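Long-range contact in fanconi-associated nuclease 1 homolog (Pseudomonas aeruginosa, PDB 5Y7Q), which belongs to the Fanconi-associated nuclease 1 family and carries a VRR-NUC nuclease domain alongside helix-turn-helix and SAP regions: residues Q498-W511 against I530-V542. Numbering follows the deposited sequence.
Sequences QALDCLPAAHLRAW and IQFWPAQRRYRMV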
ATOM      1  N   GLN A 498      -7.354 -15.910  26.165  1.00 76.04           N
ATOM      2  CA  GLN A 498      -8.710 -15.439  26.438  1.00 66.07           C
ATOM      3  C   GLN A 498      -9.574 -15.470  25.182  1.00 64.81           C
ATOM      4  O   GLN A 498     -10.714 -15.942  25.221  1.00 66.46           O
ATOM      5  CB  GLN A 498      -8.670 -14.040  27.049  1.00 56.19           C
ATOM      6  CG  GLN A 498      -7.873 -14.014  28.337  1.00 64.88           C
ATOM      7  CD  GLN A 498      -7.818 -12.649  28.980  1.00 71.63           C
ATOM      8  OE1 GLN A 498      -7.973 -11.632  28.312  1.00 66.33           O
ATOM      9  NE2 GLN A 498      -7.605 -12.622  30.294  1.00 84.31           N
ATOM     10  N   ALA A 499      -9.039 -15.019  24.042  1.00 64.29           N
ATOM     11  CA  ALA A 499      -9.825 -15.095  22.816  1.00 57.74           C
ATOM     12  C   ALA A 499     -10.192 -16.539  22.481  1.00 62.21           C
ATOM     13  O   ALA A 499     -11.342 -16.831  22.132  1.00 66.71           O
ATOM     14  CB  ALA A 499      -9.063 -14.444  21.671  1.00 57.94           C
ATOM     15  N   LEU A 500      -9.249 -17.466  22.652  1.00 61.74           N
ATOM     16  CA  LEU A 500      -9.484 -18.849  22.265  1.00 65.71           C
ATOM     17  C   LEU A 500     -10.588 -19.461  23.100  1.00 77.07           C
ATOM     18  O   LEU A 500     -11.483 -20.140  22.579  1.00 83.20           O
ATOM     19  CB  LEU A 500      -8.207 -19.661  22.412  1.00 61.60           C
ATOM     20  CG  LEU A 500      -7.172 -19.512  21.295  1.00 71.38           C
ATOM     21  CD1 LEU A 500      -6.202 -20.681  21.368  1.00 87.67           C
ATOM     22  CD2 LEU A 500      -7.826 -19.463  19.925  1.00 56.38           C
ATOM     23  N   ASP A 501     -10.522 -19.259  24.407  1.00 79.23           N
ATOM     24  CA  ASP A 501     -11.448 -19.956  25.275  1.00 90.50           C
ATOM     25  C   ASP A 501     -12.784 -19.232  25.437  1.00 83.49           C
ATOM     26  O   ASP A 501     -13.780 -19.884  25.770  1.00 79.61           O
ATOM     27  CB  ASP A 501     -10.750 -20.239  26.611  1.00107.68           C
ATOM     28  CG  ASP A 501      -9.599 -21.277  26.458  1.00122.87           C
ATOM     29  OD1 ASP A 501      -9.879 -22.507  26.487  1.00125.07           O
ATOM     30  OD2 ASP A 501      -8.419 -20.866  26.288  1.00117.46           O
ATOM     31  N   CYS A 502     -12.847 -17.920  25.182  1.00 83.14           N
ATOM     32  CA  CYS A 502     -14.104 -17.184  25.292  1.00 79.38           C
ATOM     33  C   CYS A 502     -14.870 -17.004  23.985  1.00 78.76           C
ATOM     34  O   CYS A 502     -16.046 -16.639  24.037  1.00 89.18           O
ATOM     35  CB  CYS A 502     -13.864 -15.792  25.887  1.00 84.60           C
ATOM     36  SG  CYS A 502     -13.344 -15.766  27.604  1.00 99.82           S
ATOM     37  N   LEU A 503     -14.275 -17.257  22.822  1.00 70.07           N
ATOM     38  CA  LEU A 503     -14.978 -16.979  21.574  1.00 62.10           C
ATOM     39  C   LEU A 503     -15.580 -18.254  21.020  1.00 68.96           C
ATOM     40  O   LEU A 503     -14.847 -19.232  20.798  1.00 77.49           O
ATOM     41  CB  LEU A 503     -14.046 -16.356  20.541  1.00 59.59           C
ATOM     42  CG  LEU A 503     -13.618 -14.897  20.769  1.00 60.21           C
ATOM     43  CD1 LEU A 503     -12.608 -14.443  19.732  1.00 52.40           C
ATOM     44  CD2 LEU A 503     -14.824 -13.984  20.774  1.00 61.92           C
ATOM     45  N   PRO A 504     -16.886 -18.278  20.758  1.00 74.90           N
ATOM     46  CA  PRO A 504     -17.508 -19.463  20.161  1.00 76.65           C
ATOM     47  C   PRO A 504     -16.918 -19.760  18.795  1.00 75.29           C
ATOM     48  O   PRO A 504     -16.585 -18.855  18.031  1.00 77.79           O
ATOM     49  CB  PRO A 504     -18.988 -19.074  20.048  1.00 71.42           C
ATOM     50  CG  PRO A 504     -19.170 -17.940  21.001  1.00 69.12           C
ATOM     51  CD  PRO A 504     -17.863 -17.207  21.008  1.00 81.56           C
ATOM     52  N   ALA A 505     -16.788 -21.057  18.500  1.00 78.85           N
ATOM     53  CA  ALA A 505     -16.310 -21.486  17.192  1.00 73.14           C
ATOM     54  C   ALA A 505     -17.257 -21.074  16.076  1.00 79.05           C
ATOM     55  O   ALA A 505     -16.794 -20.721  14.988  1.00 86.55           O
ATOM     56  CB  ALA A 505     -16.111 -22.997  17.170  1.00 76.50           C
ATOM     57  N   ALA A 506     -18.569 -21.082  16.326  1.00 81.16           N
ATOM     58  CA  ALA A 506     -19.516 -20.732  15.272  1.00 84.80           C
ATOM     59  C   ALA A 506     -19.433 -19.256  14.912  1.00 90.93           C
ATOM     60  O   ALA A 506     -19.559 -18.891  13.737  1.00100.23           O
ATOM     61  CB  ALA A 506     -20.934 -21.100  15.685  1.00 90.29           C
ATOM     62  N   HIS A 507     -19.213 -18.391  15.904  1.00 86.99           N
ATOM     63  CA  HIS A 507     -18.915 -16.996  15.595  1.00 79.61           C
ATOM     64  C   HIS A 507     -17.637 -16.875  14.776  1.00 82.00           C
ATOM     65  O   HIS A 507     -17.573 -16.084  13.827  1.00 83.64           O
ATOM     66  CB  HIS A 507     -18.793 -16.174  16.875  1.00 68.39           C
ATOM     67  CG  HIS A 507     -20.074 -16.043  17.628  1.00 76.35           C
ATOM     68  ND1 HIS A 507     -20.158 -15.413  18.851  1.00 75.90           N
ATOM     69  CD2 HIS A 507     -21.323 -16.480  17.339  1.00 77.17           C
ATOM     70  CE1 HIS A 507     -21.407 -15.463  19.279  1.00 80.07           C
ATOM     71  NE2 HIS A 507     -22.134 -16.102  18.379  1.00 79.41           N
ATOM     72  N   LEU A 508     -16.603 -17.640  15.141  1.00 74.80           N
ATOM     73  CA  LEU A 508     -15.368 -17.602  14.370  1.00 69.82           C
ATOM     74  C   LEU A 508     -15.629 -17.972  12.927  1.00 72.51           C
ATOM     75  O   LEU A 508     -15.180 -17.278  12.013  1.00 73.74           O
ATOM     76  CB  LEU A 508     -14.332 -18.546  14.961  1.00 68.38           C
ATOM     77  CG  LEU A 508     -13.600 -17.997  16.173  1.00 60.08           C
ATOM     78  CD1 LEU A 508     -12.346 -18.792  16.351  1.00 59.70           C
ATOM     79  CD2 LEU A 508     -13.301 -16.553  15.981  1.00 52.16           C
ATOM     80  N   ARG A 509     -16.367 -19.048  12.704  1.00 72.93           N
ATOM     81  CA  ARG A 509     -16.706 -19.415  11.338  1.00 79.61           C
ATOM     82  C   ARG A 509     -17.469 -18.296  10.644  1.00 78.09           C
ATOM     83  O   ARG A 509     -17.161 -17.952   9.500  1.00 77.25           O
ATOM     84  CB  ARG A 509     -17.510 -20.715  11.320  1.00 83.78           C
ATOM     85  CG  ARG A 509     -18.141 -21.009   9.995  1.00 85.12           C
ATOM     86  CD  ARG A 509     -18.152 -22.485   9.763  1.00104.67           C
ATOM     87  NE  ARG A 509     -16.929 -22.936   9.103  1.00107.21           N
ATOM     88  CZ  ARG A 509     -16.735 -24.182   8.682  1.00112.38           C
ATOM     89  NH1 ARG A 509     -15.603 -24.513   8.087  1.00102.28           N
ATOM     90  NH2 ARG A 509     -17.684 -25.099   8.857  1.00127.32           N
ATOM     91  N   ALA A 510     -18.459 -17.707  11.317  1.00 78.26           N
ATOM     92  CA  ALA A 510     -19.236 -16.646  10.680  1.00 77.32           C
ATOM     93  C   ALA A 510     -18.326 -15.503  10.221  1.00 71.41           C
ATOM     94  O   ALA A 510     -18.313 -15.129   9.038  1.00 66.25           O
ATOM     95  CB  ALA A 510     -20.320 -16.149  11.635  1.00 73.18           C
ATOM     96  N   TRP A 511     -17.527 -14.962  11.142  1.00 65.46           N
ATOM     97  CA  TRP A 511     -16.606 -13.890  10.786  1.00 61.98           C
ATOM     98  C   TRP A 511     -15.675 -14.309   9.658  1.00 63.15           C
ATOM     99  O   TRP A 511     -15.499 -13.576   8.682  1.00 72.83           O
ATOM    100  CB  TRP A 511     -15.799 -13.461  12.011  1.00 60.31           C
ATOM    101  CG  TRP A 511     -16.639 -12.924  13.086  1.00 68.29           C
ATOM    102  CD1 TRP A 511     -17.820 -12.238  12.948  1.00 79.17           C
ATOM    103  CD2 TRP A 511     -16.414 -13.059  14.482  1.00 71.99           C
ATOM    104  NE1 TRP A 511     -18.335 -11.926  14.187  1.00 81.39           N
ATOM    105  CE2 TRP A 511     -17.491 -12.422  15.146  1.00 80.71           C
ATOM    106  CE3 TRP A 511     -15.415 -13.661  15.242  1.00 74.19           C
ATOM    107  CZ2 TRP A 511     -17.580 -12.362  16.530  1.00 80.45           C
ATOM    108  CZ3 TRP A 511     -15.505 -13.597  16.619  1.00 80.29           C
ATOM    109  CH2 TRP A 511     -16.580 -12.954  17.250  1.00 76.10           C
ATOM    110  N   ILE A 530     -12.771  -5.165  22.744  1.00 46.65           N
ATOM    111  CA  ILE A 530     -13.388  -6.433  23.060  1.00 49.76           C
ATOM    112  C   ILE A 530     -13.139  -6.724  24.548  1.00 51.46           C
ATOM    113  O   ILE A 530     -12.024  -6.547  25.055  1.00 51.54           O
ATOM    114  CB  ILE A 530     -12.837  -7.535  22.130  1.00 55.33           C
ATOM    115  CG1 ILE A 530     -13.623  -8.850  22.338  1.00 63.76           C
ATOM    116  CG2 ILE A 530     -11.286  -7.666  22.305  1.00 45.85           C
ATOM    117  CD1 ILE A 530     -13.475  -9.907  21.219  1.00 44.37           C
ATOM    118  N   GLN A 531     -14.176  -7.116  25.269  1.00 47.76           N
ATOM    119  CA  GLN A 531     -14.000  -7.433  26.673  1.00 55.26           C
ATOM    120  C   GLN A 531     -14.394  -8.881  26.929  1.00 61.23           C
ATOM    121  O   GLN A 531     -15.338  -9.409  26.322  1.00 64.22           O
ATOM    122  CB  GLN A 531     -14.771  -6.475  27.604  1.00 55.40           C
ATOM    123  CG  GLN A 531     -15.998  -5.800  27.048  1.00 60.20           C
ATOM    124  CD  GLN A 531     -16.873  -5.233  28.167  1.00 73.69           C
ATOM    125  OE1 GLN A 531     -16.455  -5.188  29.331  1.00 80.62           O
ATOM    126  NE2 GLN A 531     -18.092  -4.819  27.826  1.00 65.20           N
ATOM    127  N   PHE A 532     -13.629  -9.515  27.810  1.00 55.57           N
ATOM    128  CA  PHE A 532     -13.772 -10.912  28.147  1.00 62.80           C
ATOM    129  C   PHE A 532     -14.068 -11.039  29.630  1.00 70.18           C
ATOM    130  O   PHE A 532     -13.522 -10.300  30.463  1.00 78.54           O
ATOM    131  CB  PHE A 532     -12.506 -11.707  27.803  1.00 68.31           C
ATOM    132  CG  PHE A 532     -12.167 -11.713  26.333  1.00 67.33           C
ATOM    133  CD1 PHE A 532     -12.971 -12.384  25.421  1.00 70.93           C
ATOM    134  CD2 PHE A 532     -11.035 -11.053  25.863  1.00 54.88           C
ATOM    135  CE1 PHE A 532     -12.654 -12.387  24.072  1.00 67.26           C
ATOM    136  CE2 PHE A 532     -10.717 -11.056  24.525  1.00 47.71           C
ATOM    137  CZ  PHE A 532     -11.517 -11.716  23.628  1.00 57.93           C
ATOM    138  N   TRP A 533     -14.938 -11.988  29.939  1.00 62.11           N
ATOM    139  CA  TRP A 533     -15.183 -12.436  31.301  1.00 75.59           C
ATOM    140  C   TRP A 533     -14.780 -13.905  31.275  1.00 84.55           C
ATOM    141  O   TRP A 533     -15.587 -14.775  30.889  1.00 93.12           O
ATOM    142  CB  TRP A 533     -16.641 -12.237  31.701  1.00 77.94           C
ATOM    143  CG  TRP A 533     -17.152 -10.791  31.764  1.00 74.68           C
ATOM    144  CD1 TRP A 533     -17.175  -9.974  32.867  1.00 68.34           C
ATOM    145  CD2 TRP A 533     -17.764 -10.036  30.699  1.00 74.86           C
ATOM    146  NE1 TRP A 533     -17.750  -8.762  32.553  1.00 63.84           N
ATOM    147  CE2 TRP A 533     -18.129  -8.773  31.235  1.00 72.41           C
ATOM    148  CE3 TRP A 533     -18.030 -10.296  29.346  1.00 73.22           C
ATOM    149  CZ2 TRP A 533     -18.741  -7.773  30.461  1.00 68.77           C
ATOM    150  CZ3 TRP A 533     -18.643  -9.296  28.578  1.00 76.83           C
ATOM    151  CH2 TRP A 533     -18.989  -8.054  29.140  1.00 72.85           C
ATOM    152  N   PRO A 534     -13.506 -14.208  31.559  1.00 85.75           N
ATOM    153  CA  PRO A 534     -13.024 -15.600  31.440  1.00 83.50           C
ATOM    154  C   PRO A 534     -13.685 -16.570  32.384  1.00 87.42           C
ATOM    155  O   PRO A 534     -13.597 -17.776  32.135  1.00 84.49           O
ATOM    156  CB  PRO A 534     -11.518 -15.488  31.734  1.00 77.53           C
ATOM    157  CG  PRO A 534     -11.316 -14.124  32.319  1.00 84.34           C
ATOM    158  CD  PRO A 534     -12.392 -13.256  31.722  1.00 81.64           C
ATOM    159  N   ALA A 535     -14.328 -16.092  33.454  1.00 76.73           N
ATOM    160  CA  ALA A 535     -15.017 -16.989  34.382  1.00 88.72           C
ATOM    161  C   ALA A 535     -16.143 -17.744  33.687  1.00 97.36           C
ATOM    162  O   ALA A 535     -16.237 -18.975  33.779  1.00111.96           O
ATOM    163  CB  ALA A 535     -15.566 -16.201  35.575  1.00 83.83           C
ATOM    164  N   GLN A 536     -17.035 -17.015  33.028  1.00 85.36           N
ATOM    165  CA  GLN A 536     -18.139 -17.597  32.285  1.00 86.62           C
ATOM    166  C   GLN A 536     -17.855 -17.715  30.793  1.00 79.11           C
ATOM    167  O   GLN A 536     -18.773 -17.987  30.025  1.00 93.84           O
ATOM    168  CB  GLN A 536     -19.415 -16.800  32.548  1.00 97.49           C
ATOM    169  CG  GLN A 536     -19.191 -15.300  32.606  1.00 97.91           C
ATOM    170  CD  GLN A 536     -20.009 -14.607  33.684  1.00 98.02           C
ATOM    171  OE1 GLN A 536     -20.202 -13.386  33.641  1.00 90.54           O
ATOM    172  NE2 GLN A 536     -20.482 -15.377  34.664  1.00104.66           N
ATOM    173  N   ARG A 537     -16.621 -17.450  30.360  1.00 79.60           N
ATOM    174  CA  ARG A 537     -16.195 -17.599  28.954  1.00 78.44           C
ATOM    175  C   ARG A 537     -17.035 -16.743  28.003  1.00 75.34           C
ATOM    176  O   ARG A 537     -17.454 -17.196  26.931  1.00 75.56           O
ATOM    177  CB  ARG A 537     -16.206 -19.066  28.511  1.00 76.23           C
ATOM    178  CG  ARG A 537     -15.383 -19.982  29.417  1.00 95.66           C
ATOM    179  CD  ARG A 537     -15.440 -21.433  28.981  1.00 91.43           C
ATOM    180  NE  ARG A 537     -14.715 -21.601  27.741  1.00 98.34           N
ATOM    181  CZ  ARG A 537     -14.773 -22.673  26.959  1.00105.02           C
ATOM    182  NH1 ARG A 537     -15.555 -23.699  27.290  1.00 90.65           N
ATOM    183  NH2 ARG A 537     -14.034 -22.707  25.837  1.00106.49           N
ATOM    184  N   ARG A 538     -17.245 -15.478  28.369  1.00 69.10           N
ATOM    185  CA  ARG A 538     -18.129 -14.626  27.586  1.00 75.95           C
ATOM    186  C   ARG A 538     -17.390 -13.405  27.052  1.00 74.08           C
ATOM    187  O   ARG A 538     -16.353 -12.984  27.581  1.00 79.54           O
ATOM    188  CB  ARG A 538     -19.347 -14.180  28.413  1.00 90.33           C
ATOM    189  CG  ARG A 538     -20.571 -13.789  27.571  1.00 96.89           C
ATOM    190  CD  ARG A 538     -21.762 -13.376  28.440  1.00 97.60           C
ATOM    191  NE  ARG A 538     -21.669 -12.001  28.944  1.00 87.57           N
ATOM    192  CZ  ARG A 538     -21.354 -11.677  30.196  1.00 81.00           C
ATOM    193  NH1 ARG A 538     -21.310 -10.398  30.557  1.00 68.10           N
ATOM    194  NH2 ARG A 538     -21.097 -12.634  31.087  1.00 73.73           N
ATOM    195  N   TYR A 539     -17.936 -12.829  25.989  1.00 68.18           N
ATOM    196  CA  TYR A 539     -17.293 -11.685  25.364  1.00 67.63           C
ATOM    197  C   TYR A 539     -18.346 -10.680  24.940  1.00 74.13           C
ATOM    198  O   TYR A 539     -19.517 -11.014  24.746  1.00 82.83           O
ATOM    199  CB  TYR A 539     -16.439 -12.086  24.148  1.00 60.17           C
ATOM    200  CG  TYR A 539     -17.215 -12.267  22.865  1.00 57.31           C
ATOM    201  CD1 TYR A 539     -18.007 -13.383  22.663  1.00 57.26           C
ATOM    202  CD2 TYR A 539     -17.144 -11.331  21.849  1.00 54.74           C
ATOM    203  CE1 TYR A 539     -18.716 -13.559  21.498  1.00 62.04           C
ATOM    204  CE2 TYR A 539     -17.857 -11.505  20.665  1.00 61.16           C
ATOM    205  CZ  TYR A 539     -18.646 -12.621  20.498  1.00 61.39           C
ATOM    206  OH  TYR A 539     -19.358 -12.813  19.329  1.00 63.50           O
ATOM    207  N   ARG A 540     -17.907  -9.431  24.820  1.00 72.04           N
ATOM    208  CA  ARG A 540     -18.686  -8.407  24.142  1.00 65.59           C
ATOM    209  C   ARG A 540     -17.722  -7.458  23.442  1.00 56.33           C
ATOM    210  O   ARG A 540     -16.701  -7.095  24.020  1.00 55.18           O
ATOM    211  CB  ARG A 540     -19.564  -7.639  25.124  1.00 54.91           C
ATOM    212  CG  ARG A 540     -20.238  -6.473  24.489  1.00 55.10           C
ATOM    213  CD  ARG A 540     -21.215  -5.745  25.402  1.00 64.57           C
ATOM    214  NE  ARG A 540     -20.555  -5.120  26.541  1.00 68.41           N
ATOM    215  CZ  ARG A 540     -21.097  -4.139  27.243  1.00 72.98           C
ATOM    216  NH1 ARG A 540     -22.284  -3.685  26.892  1.00 71.05           N
ATOM    217  NH2 ARG A 540     -20.454  -3.610  28.279  1.00 81.97           N
ATOM    218  N   MET A 541     -18.049  -7.060  22.211  1.00 49.95           N
ATOM    219  CA  MET A 541     -17.302  -6.056  21.461  1.00 53.99           C
ATOM    220  C   MET A 541     -17.956  -4.702  21.625  1.00 64.21           C
ATOM    221  O   MET A 541     -19.188  -4.593  21.629  1.00 72.47           O
ATOM    222  CB  MET A 541     -17.257  -6.379  19.973  1.00 54.44           C
ATOM    223  CG  MET A 541     -16.443  -7.580  19.659  1.00 68.92           C
ATOM    224  SD  MET A 541     -16.766  -8.201  18.008  1.00 71.66           S
ATOM    225  CE  MET A 541     -15.690  -9.602  18.135  1.00 80.88           C
ATOM    226  N   VAL A 542     -17.132  -3.666  21.719  1.00 59.13           N
ATOM    227  CA  VAL A 542     -17.622  -2.315  21.958  1.00 54.33           C
ATOM    228  C   VAL A 542     -16.951  -1.358  20.981  1.00 55.13           C
ATOM    229  O   VAL A 542     -15.731  -1.159  21.036  1.00 64.50           O
ATOM    230  CB  VAL A 542     -17.367  -1.872  23.410  1.00 59.99           C
ATOM    231  CG1 VAL A 542     -17.962  -0.493  23.647  1.00 64.73           C
ATOM    232  CG2 VAL A 542     -17.930  -2.931  24.433  1.00 51.90           C
TER
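The backbones come nearest where Cys502, ending helix 493-502, meets Arg537 in the turn of the beta hairpin of strands 529-533 and 538-545, their CA atoms 4.2 Å apart. In this VRR-NUC domain, helix 498-502 crosses strand 530-533 at 65°; beyond Leu503 and Pro504 a second helix runs at 32° to strand 538-542, their axes 12.4 Å apart. A G1 beta bulge, with Arg537 and Arg538 both facing Trp533, closes the hairpin.

Phe532 lies under the first helix: the backbone of Gln498 and Ala499 passes over one face of its ring, and Cys502 CB sits 3.6 Å from Phe532 CD1. The Gln498 amide borders this ring, while its OE1 is hydrogen-bonded to His404 on strand 402-405. Leu503 drives CD2 squarely onto the face of Tyr539, a CH-pi contact 3.6 Å from the ring centroid. With chi1 at 82°, Tyr539 CG stands between backbone N and carbonyl carbon, and the ring carries its hydroxyl to the second helix. There His507 ND1 gives OH a weak hydrogen bond, and Trp511 meets the same oxygen with its edge. Met541 CE packs 3.6 Å from Trp511 CH2, and Ile411 of helix 409-418 touches both residues.

At the exposed turn, Arg537 bends at chi3 and grips the Asp501 carbonyl side-on with two bent hydrogen bonds, NE and NH2 each 2.8 Å from Asp501 O.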